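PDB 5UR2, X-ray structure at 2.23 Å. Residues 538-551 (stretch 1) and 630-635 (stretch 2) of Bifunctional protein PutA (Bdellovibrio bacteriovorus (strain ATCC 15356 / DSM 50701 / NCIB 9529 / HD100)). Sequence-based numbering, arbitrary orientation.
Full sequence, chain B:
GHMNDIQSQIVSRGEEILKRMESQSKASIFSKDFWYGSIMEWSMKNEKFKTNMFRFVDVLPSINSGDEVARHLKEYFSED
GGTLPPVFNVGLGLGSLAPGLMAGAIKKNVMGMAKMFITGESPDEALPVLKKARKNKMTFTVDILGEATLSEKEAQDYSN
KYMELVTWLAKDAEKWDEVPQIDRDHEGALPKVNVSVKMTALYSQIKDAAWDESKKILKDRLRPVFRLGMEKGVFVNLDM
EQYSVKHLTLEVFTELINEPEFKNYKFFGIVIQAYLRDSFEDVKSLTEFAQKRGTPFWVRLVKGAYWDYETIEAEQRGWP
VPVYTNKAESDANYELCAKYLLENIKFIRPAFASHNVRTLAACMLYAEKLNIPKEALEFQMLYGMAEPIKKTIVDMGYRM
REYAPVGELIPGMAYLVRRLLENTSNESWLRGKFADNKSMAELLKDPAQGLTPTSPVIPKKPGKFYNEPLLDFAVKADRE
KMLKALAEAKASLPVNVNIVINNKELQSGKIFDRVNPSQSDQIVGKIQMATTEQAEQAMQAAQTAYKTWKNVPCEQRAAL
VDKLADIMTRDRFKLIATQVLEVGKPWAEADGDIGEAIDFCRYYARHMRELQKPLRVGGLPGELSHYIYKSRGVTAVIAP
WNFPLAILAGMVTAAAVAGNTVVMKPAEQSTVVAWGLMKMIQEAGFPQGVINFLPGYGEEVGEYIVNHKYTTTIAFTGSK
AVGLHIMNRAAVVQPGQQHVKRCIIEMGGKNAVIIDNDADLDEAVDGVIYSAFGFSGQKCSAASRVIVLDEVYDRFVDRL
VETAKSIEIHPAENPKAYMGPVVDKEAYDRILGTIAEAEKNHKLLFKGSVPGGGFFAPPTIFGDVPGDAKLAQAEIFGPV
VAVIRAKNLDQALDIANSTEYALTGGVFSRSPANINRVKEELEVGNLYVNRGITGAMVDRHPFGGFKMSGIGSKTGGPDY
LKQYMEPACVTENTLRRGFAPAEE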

ATOM      1  N   ALA B 538     -30.502   6.723  16.981  1.00 22.85           N
ATOM      2  CA  ALA B 538     -29.058   6.678  16.778  1.00 22.89           C
ATOM      3  C   ALA B 538     -28.718   6.561  15.292  1.00 18.04           C
ATOM      4  O   ALA B 538     -27.843   7.272  14.783  1.00 21.59           O
ATOM      5  CB  ALA B 538     -28.450   5.518  17.583  1.00 19.75           C
ATOM      6  N   MET B 539     -29.413   5.679  14.574  1.00 21.86           N
ATOM      7  CA  MET B 539     -29.163   5.530  13.142  1.00 29.27           C
ATOM      8  C   MET B 539     -29.438   6.825  12.387  1.00 32.10           C
ATOM      9  O   MET B 539     -28.672   7.200  11.489  1.00 30.51           O
ATOM     10  CB  MET B 539     -30.009   4.389  12.577  1.00 22.26           C
ATOM     11  CG  MET B 539     -29.596   3.022  13.075  1.00 21.08           C
ATOM     12  SD  MET B 539     -27.888   2.626  12.651  1.00 26.09           S
ATOM     13  CE  MET B 539     -27.936   2.818  10.867  1.00 22.27           C
ATOM     14  N   GLN B 540     -30.546   7.504  12.716  1.00 26.96           N
ATOM     15  CA  GLN B 540     -30.887   8.755  12.041  1.00 28.54           C
ATOM     16  C   GLN B 540     -29.865   9.840  12.338  1.00 28.91           C
ATOM     17  O   GLN B 540     -29.456  10.568  11.426  1.00 29.87           O
ATOM     18  CB  GLN B 540     -32.295   9.230  12.441  1.00 31.90           C
ATOM     19  CG  GLN B 540     -33.478   8.470  11.783  1.00 36.86           C
ATOM     20  CD  GLN B 540     -33.509   8.597  10.259  1.00 40.44           C
ATOM     21  OE1 GLN B 540     -33.002   9.563   9.691  1.00 39.33           O
ATOM     22  NE2 GLN B 540     -34.106   7.608   9.593  1.00 44.06           N
ATOM     23  N   ALA B 541     -29.444   9.969  13.607  1.00 24.48           N
ATOM     24  CA  ALA B 541     -28.443  10.979  13.967  1.00 22.43           C
ATOM     25  C   ALA B 541     -27.117  10.746  13.234  1.00 24.34           C
ATOM     26  O   ALA B 541     -26.485  11.701  12.758  1.00 20.52           O
ATOM     27  CB  ALA B 541     -28.223  10.989  15.481  1.00 24.74           C
ATOM     28  N   ALA B 542     -26.701   9.481  13.106  1.00 27.52           N
ATOM     29  CA  ALA B 542     -25.458   9.157  12.406  1.00 25.73           C
ATOM     30  C   ALA B 542     -25.559   9.452  10.913  1.00 23.61           C
ATOM     31  O   ALA B 542     -24.615   9.983  10.311  1.00 22.95           O
ATOM     32  CB  ALA B 542     -25.121   7.679  12.611  1.00 16.55           C
ATOM     33  N   GLN B 543     -26.693   9.115  10.302  1.00 18.47           N
ATOM     34  CA  GLN B 543     -26.876   9.363   8.878  1.00 20.19           C
ATOM     35  C   GLN B 543     -26.910  10.859   8.581  1.00 23.04           C
ATOM     36  O   GLN B 543     -26.252  11.325   7.645  1.00 19.58           O
ATOM     37  CB  GLN B 543     -28.146   8.659   8.392  1.00 22.10           C
ATOM     38  CG  GLN B 543     -28.410   8.792   6.899  1.00 27.21           C
ATOM     39  CD  GLN B 543     -27.340   8.114   6.040  1.00 36.78           C
ATOM     40  OE1 GLN B 543     -26.684   7.159   6.467  1.00 32.84           O
ATOM     41  NE2 GLN B 543     -27.154   8.620   4.828  1.00 41.68           N
ATOM     42  N   THR B 544     -27.626  11.635   9.393  1.00 23.81           N
ATOM     43  CA  THR B 544     -27.634  13.084   9.201  1.00 27.84           C
ATOM     44  C   THR B 544     -26.225  13.644   9.343  1.00 28.34           C
ATOM     45  O   THR B 544     -25.772  14.447   8.516  1.00 23.81           O
ATOM     46  CB  THR B 544     -28.571  13.748  10.214  1.00 27.41           C
ATOM     47  OG1 THR B 544     -29.911  13.379   9.923  1.00 27.91           O
ATOM     48  CG2 THR B 544     -28.463  15.274  10.165  1.00 25.53           C
ATOM     49  N   ALA B 545     -25.515  13.215  10.390  1.00 23.62           N
ATOM     50  CA  ALA B 545     -24.164  13.704  10.610  1.00 22.23           C
ATOM     51  C   ALA B 545     -23.225  13.314   9.466  1.00 22.78           C
ATOM     52  O   ALA B 545     -22.353  14.102   9.085  1.00 19.78           O
ATOM     53  CB  ALA B 545     -23.636  13.172  11.942  1.00 19.60           C
ATOM     54  N   TYR B 546     -23.423  12.135   8.870  1.00 17.66           N
ATOM     55  CA  TYR B 546     -22.512  11.686   7.820  1.00 19.83           C
ATOM     56  C   TYR B 546     -22.470  12.662   6.648  1.00 26.47           C
ATOM     57  O   TYR B 546     -21.419  12.828   6.022  1.00 21.81           O
ATOM     58  CB  TYR B 546     -22.906  10.286   7.351  1.00 17.94           C
ATOM     59  CG  TYR B 546     -22.071   9.788   6.201  1.00 18.74           C
ATOM     60  CD1 TYR B 546     -20.725   9.505   6.370  1.00 15.99           C
ATOM     61  CD2 TYR B 546     -22.631   9.617   4.940  1.00 16.33           C
ATOM     62  CE1 TYR B 546     -19.945   9.076   5.313  1.00 21.17           C
ATOM     63  CE2 TYR B 546     -21.875   9.168   3.879  1.00 16.72           C
ATOM     64  CZ  TYR B 546     -20.525   8.902   4.069  1.00 19.90           C
ATOM     65  OH  TYR B 546     -19.754   8.468   3.017  1.00 18.70           O
ATOM     66  N   LYS B 547     -23.589  13.342   6.378  1.00 27.07           N
ATOM     67  CA  LYS B 547     -23.697  14.259   5.241  1.00 28.89           C
ATOM     68  C   LYS B 547     -22.654  15.376   5.297  1.00 27.32           C
ATOM     69  O   LYS B 547     -22.129  15.793   4.256  1.00 29.65           O
ATOM     70  CB  LYS B 547     -25.112  14.849   5.207  1.00 32.60           C
ATOM     71  CG  LYS B 547     -25.386  15.807   4.078  1.00 40.12           C
ATOM     72  CD  LYS B 547     -26.745  16.489   4.244  1.00 48.55           C
ATOM     73  CE  LYS B 547     -27.159  17.227   2.965  1.00 52.73           C
ATOM     74  NZ  LYS B 547     -27.060  16.339   1.764  1.00 55.96           N
ATOM     75  N   THR B 548     -22.327  15.867   6.493  1.00 20.91           N
ATOM     76  CA  THR B 548     -21.293  16.889   6.625  1.00 27.36           C
ATOM     77  C   THR B 548     -19.957  16.333   7.105  1.00 26.02           C
ATOM     78  O   THR B 548     -18.906  16.838   6.698  1.00 32.24           O
ATOM     79  CB  THR B 548     -21.755  18.012   7.571  1.00 31.60           C
ATOM     80  OG1 THR B 548     -22.215  17.448   8.809  1.00 36.86           O
ATOM     81  CG2 THR B 548     -22.877  18.846   6.935  1.00 25.85           C
ATOM     82  N   TRP B 549     -19.965  15.313   7.960  1.00 20.35           N
ATOM     83  CA  TRP B 549     -18.708  14.775   8.472  1.00 22.10           C
ATOM     84  C   TRP B 549     -17.848  14.181   7.361  1.00 18.17           C
ATOM     85  O   TRP B 549     -16.620  14.249   7.435  1.00 19.96           O
ATOM     86  CB  TRP B 549     -18.994  13.722   9.539  1.00 20.42           C
ATOM     87  CG  TRP B 549     -17.775  12.974  10.057  1.00 18.12           C
ATOM     88  CD1 TRP B 549     -17.428  11.679   9.777  1.00 14.80           C
ATOM     89  CD2 TRP B 549     -16.762  13.475  10.940  1.00 14.90           C
ATOM     90  NE1 TRP B 549     -16.269  11.351  10.425  1.00 17.61           N
ATOM     91  CE2 TRP B 549     -15.839  12.437  11.148  1.00 15.44           C
ATOM     92  CE3 TRP B 549     -16.548  14.697  11.580  1.00 21.66           C
ATOM     93  CZ2 TRP B 549     -14.729  12.582  11.978  1.00 14.41           C
ATOM     94  CZ3 TRP B 549     -15.434  14.838  12.386  1.00 19.84           C
ATOM     95  CH2 TRP B 549     -14.548  13.786  12.585  1.00 15.63           C
ATOM     96  N   LYS B 550     -18.473  13.586   6.338  1.00 18.45           N
ATOM     97  CA  LYS B 550     -17.734  12.992   5.227  1.00 19.16           C
ATOM     98  C   LYS B 550     -16.924  14.025   4.447  1.00 19.12           C
ATOM     99  O   LYS B 550     -16.016  13.649   3.692  1.00 21.05           O
ATOM    100  CB  LYS B 550     -18.702  12.275   4.285  1.00 22.54           C
ATOM    101  CG  LYS B 550     -19.547  13.225   3.402  1.00 21.86           C
ATOM    102  CD  LYS B 550     -20.652  12.451   2.668  1.00 28.00           C
ATOM    103  CE  LYS B 550     -21.475  13.372   1.781  1.00 36.10           C
ATOM    104  NZ  LYS B 550     -22.648  12.661   1.183  1.00 38.95           N
ATOM    105  N   ASN B 551     -17.222  15.310   4.626  1.00 22.20           N
ATOM    106  CA  ASN B 551     -16.484  16.391   3.995  1.00 23.66           C
ATOM    107  C   ASN B 551     -15.515  17.098   4.940  1.00 22.85           C
ATOM    108  O   ASN B 551     -14.849  18.048   4.512  1.00 26.56           O
ATOM    109  CB  ASN B 551     -17.470  17.410   3.413  1.00 28.79           C
ATOM    110  CG  ASN B 551     -18.311  16.813   2.312  1.00 24.18           C
ATOM    111  OD1 ASN B 551     -17.834  15.985   1.539  1.00 22.48           O
ATOM    112  ND2 ASN B 551     -19.565  17.201   2.247  1.00 24.64           N
ATOM    113  N   LYS B 630     -12.636   6.920  -0.472  1.00 15.78           N
ATOM    114  CA  LYS B 630     -13.864   7.555  -0.009  1.00 18.45           C
ATOM    115  C   LYS B 630     -14.382   6.845   1.240  1.00 21.12           C
ATOM    116  O   LYS B 630     -14.155   5.650   1.425  1.00 21.15           O
ATOM    117  CB  LYS B 630     -14.971   7.493  -1.078  1.00 15.13           C
ATOM    118  CG  LYS B 630     -14.718   8.289  -2.383  1.00 19.06           C
ATOM    119  CD  LYS B 630     -15.808   7.895  -3.408  1.00 24.43           C
ATOM    120  CE  LYS B 630     -15.798   8.728  -4.711  1.00 26.15           C
ATOM    121  NZ  LYS B 630     -16.058  10.169  -4.477  1.00 29.21           N
ATOM    122  N   SER B 631     -15.114   7.577   2.081  1.00 17.68           N
ATOM    123  CA  SER B 631     -15.820   6.944   3.181  1.00 23.61           C
ATOM    124  C   SER B 631     -17.022   6.164   2.646  1.00 21.63           C
ATOM    125  O   SER B 631     -17.432   6.328   1.497  1.00 22.59           O
ATOM    126  CB  SER B 631     -16.264   7.992   4.195  1.00 19.24           C
ATOM    127  OG  SER B 631     -17.068   8.961   3.568  1.00 21.13           O
ATOM    128  N   ARG B 632     -17.599   5.309   3.494  1.00 17.09           N
ATOM    129  CA  ARG B 632     -18.736   4.464   3.102  1.00 25.60           C
ATOM    130  C   ARG B 632     -20.085   4.910   3.666  1.00 21.91           C
ATOM    131  O   ARG B 632     -21.086   4.854   2.953  1.00 23.90           O
ATOM    132  CB  ARG B 632     -18.490   3.001   3.512  1.00 30.26           C
ATOM    133  CG  ARG B 632     -17.202   2.389   2.973  1.00 32.28           C
ATOM    134  CD  ARG B 632     -17.168   0.846   3.091  1.00 30.09           C
ATOM    135  NE  ARG B 632     -17.943   0.198   2.026  1.00 28.19           N
ATOM    136  CZ  ARG B 632     -19.047  -0.517   2.215  1.00 30.65           C
ATOM    137  NH1 ARG B 632     -19.519  -0.708   3.438  1.00 28.61           N
ATOM    138  NH2 ARG B 632     -19.681  -1.054   1.175  1.00 36.61           N
ATOM    139  N   GLY B 633     -20.167   5.326   4.923  1.00 23.09           N
ATOM    140  CA  GLY B 633     -21.459   5.722   5.495  1.00 19.89           C
ATOM    141  C   GLY B 633     -21.509   5.406   6.983  1.00 24.78           C
ATOM    142  O   GLY B 633     -20.484   5.422   7.657  1.00 27.26           O
ATOM    143  N   VAL B 634     -22.712   5.095   7.475  1.00 23.08           N
ATOM    144  CA  VAL B 634     -22.884   4.808   8.895  1.00 27.44           C
ATOM    145  C   VAL B 634     -22.281   3.447   9.209  1.00 27.30           C
ATOM    146  O   VAL B 634     -22.569   2.453   8.528  1.00 17.15           O
ATOM    147  CB  VAL B 634     -24.367   4.862   9.296  1.00 26.46           C
ATOM    148  CG1 VAL B 634     -24.526   4.397  10.733  1.00 19.16           C
ATOM    149  CG2 VAL B 634     -24.934   6.299   9.146  1.00 18.97           C
ATOM    150  N   THR B 635     -21.440   3.396  10.242  1.00 19.48           N
ATOM    151  CA  THR B 635     -20.769   2.166  10.643  1.00 17.86           C
ATOM    152  C   THR B 635     -21.320   1.687  11.973  1.00 18.14           C
ATOM    153  O   THR B 635     -21.301   2.432  12.952  1.00 22.45           O
ATOM    154  CB  THR B 635     -19.260   2.386  10.744  1.00 22.59           C
ATOM    155  OG1 THR B 635     -18.763   2.699   9.440  1.00 32.08           O
ATOM    156  CG2 THR B 635     -18.550   1.141  11.280  1.00 14.85           C
TER
HETATM  157  O   HOH W   1     -25.049   5.263   5.632  1.00 28.20           O
HETATM  158  O   HOH W   2     -15.224  11.085   3.829  1.00 17.86           O

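A short segment, residues 630-635, lies against one side of the helix that carries Met539, Ala542, Gln543 and Tyr546, burying 347 Å² in total. Lys630 makes no contact with the helix. At Ser631 the CA-to-CB bond points toward the helix, and chi1 in the p well brings OG to 2.8 Å from Tyr546 OH, a hydrogen bond in which either hydroxyl could be the donor. OG sits at the ring edge, near the plane, where a phenol oxygen is best reached. The same Ser631 OG lies 3.8 Å from Lys550 CB and 2.8 Å from water 2, which donates to Lys550 O at 2.7 Å, so one small hydroxyl ties the segment to the tyrosine and, through water, to the backbone carbonyl of Lys550. The CA-to-CB bond of Arg632 points away, and its guanidinium is hydrogen-bonded elsewhere in the structure; its carbonyl carbon C still comes within 3.6 Å of Tyr546 OH.

Gly633 packs over one face of the Tyr546 ring, its CA 3.6 Å from the ring centroid and 13° off the normal, a CH-pi contact. Its phi/psi of 148/-149 by itself calls for glycine, since a CB would jam against the carbonyl O of Arg632. Tyr546, with chi1 t, thus serves Gly633 with a ring face and Ser631 with its hydroxyl.

Val634 is buried and gives the contact its largest covered area, 106 Å². Its CG2 meets Ala542 CB at 3.7 Å, where the short alanine side chain lets the valine come close to the helix backbone, and its CG1 meets Met539 CE at 3.8 Å, the flexible thioether curling in through three m rotamers. Gln543 OE1 approaches Val634 CG2 to 3.3 Å and accepts from water 1 at 2.6 Å; that water accepts from Val634 N at 3.0 Å, bridging amide and side chain. The CA-to-CB bond of Thr635 points away, and the residue makes no contact with the helix.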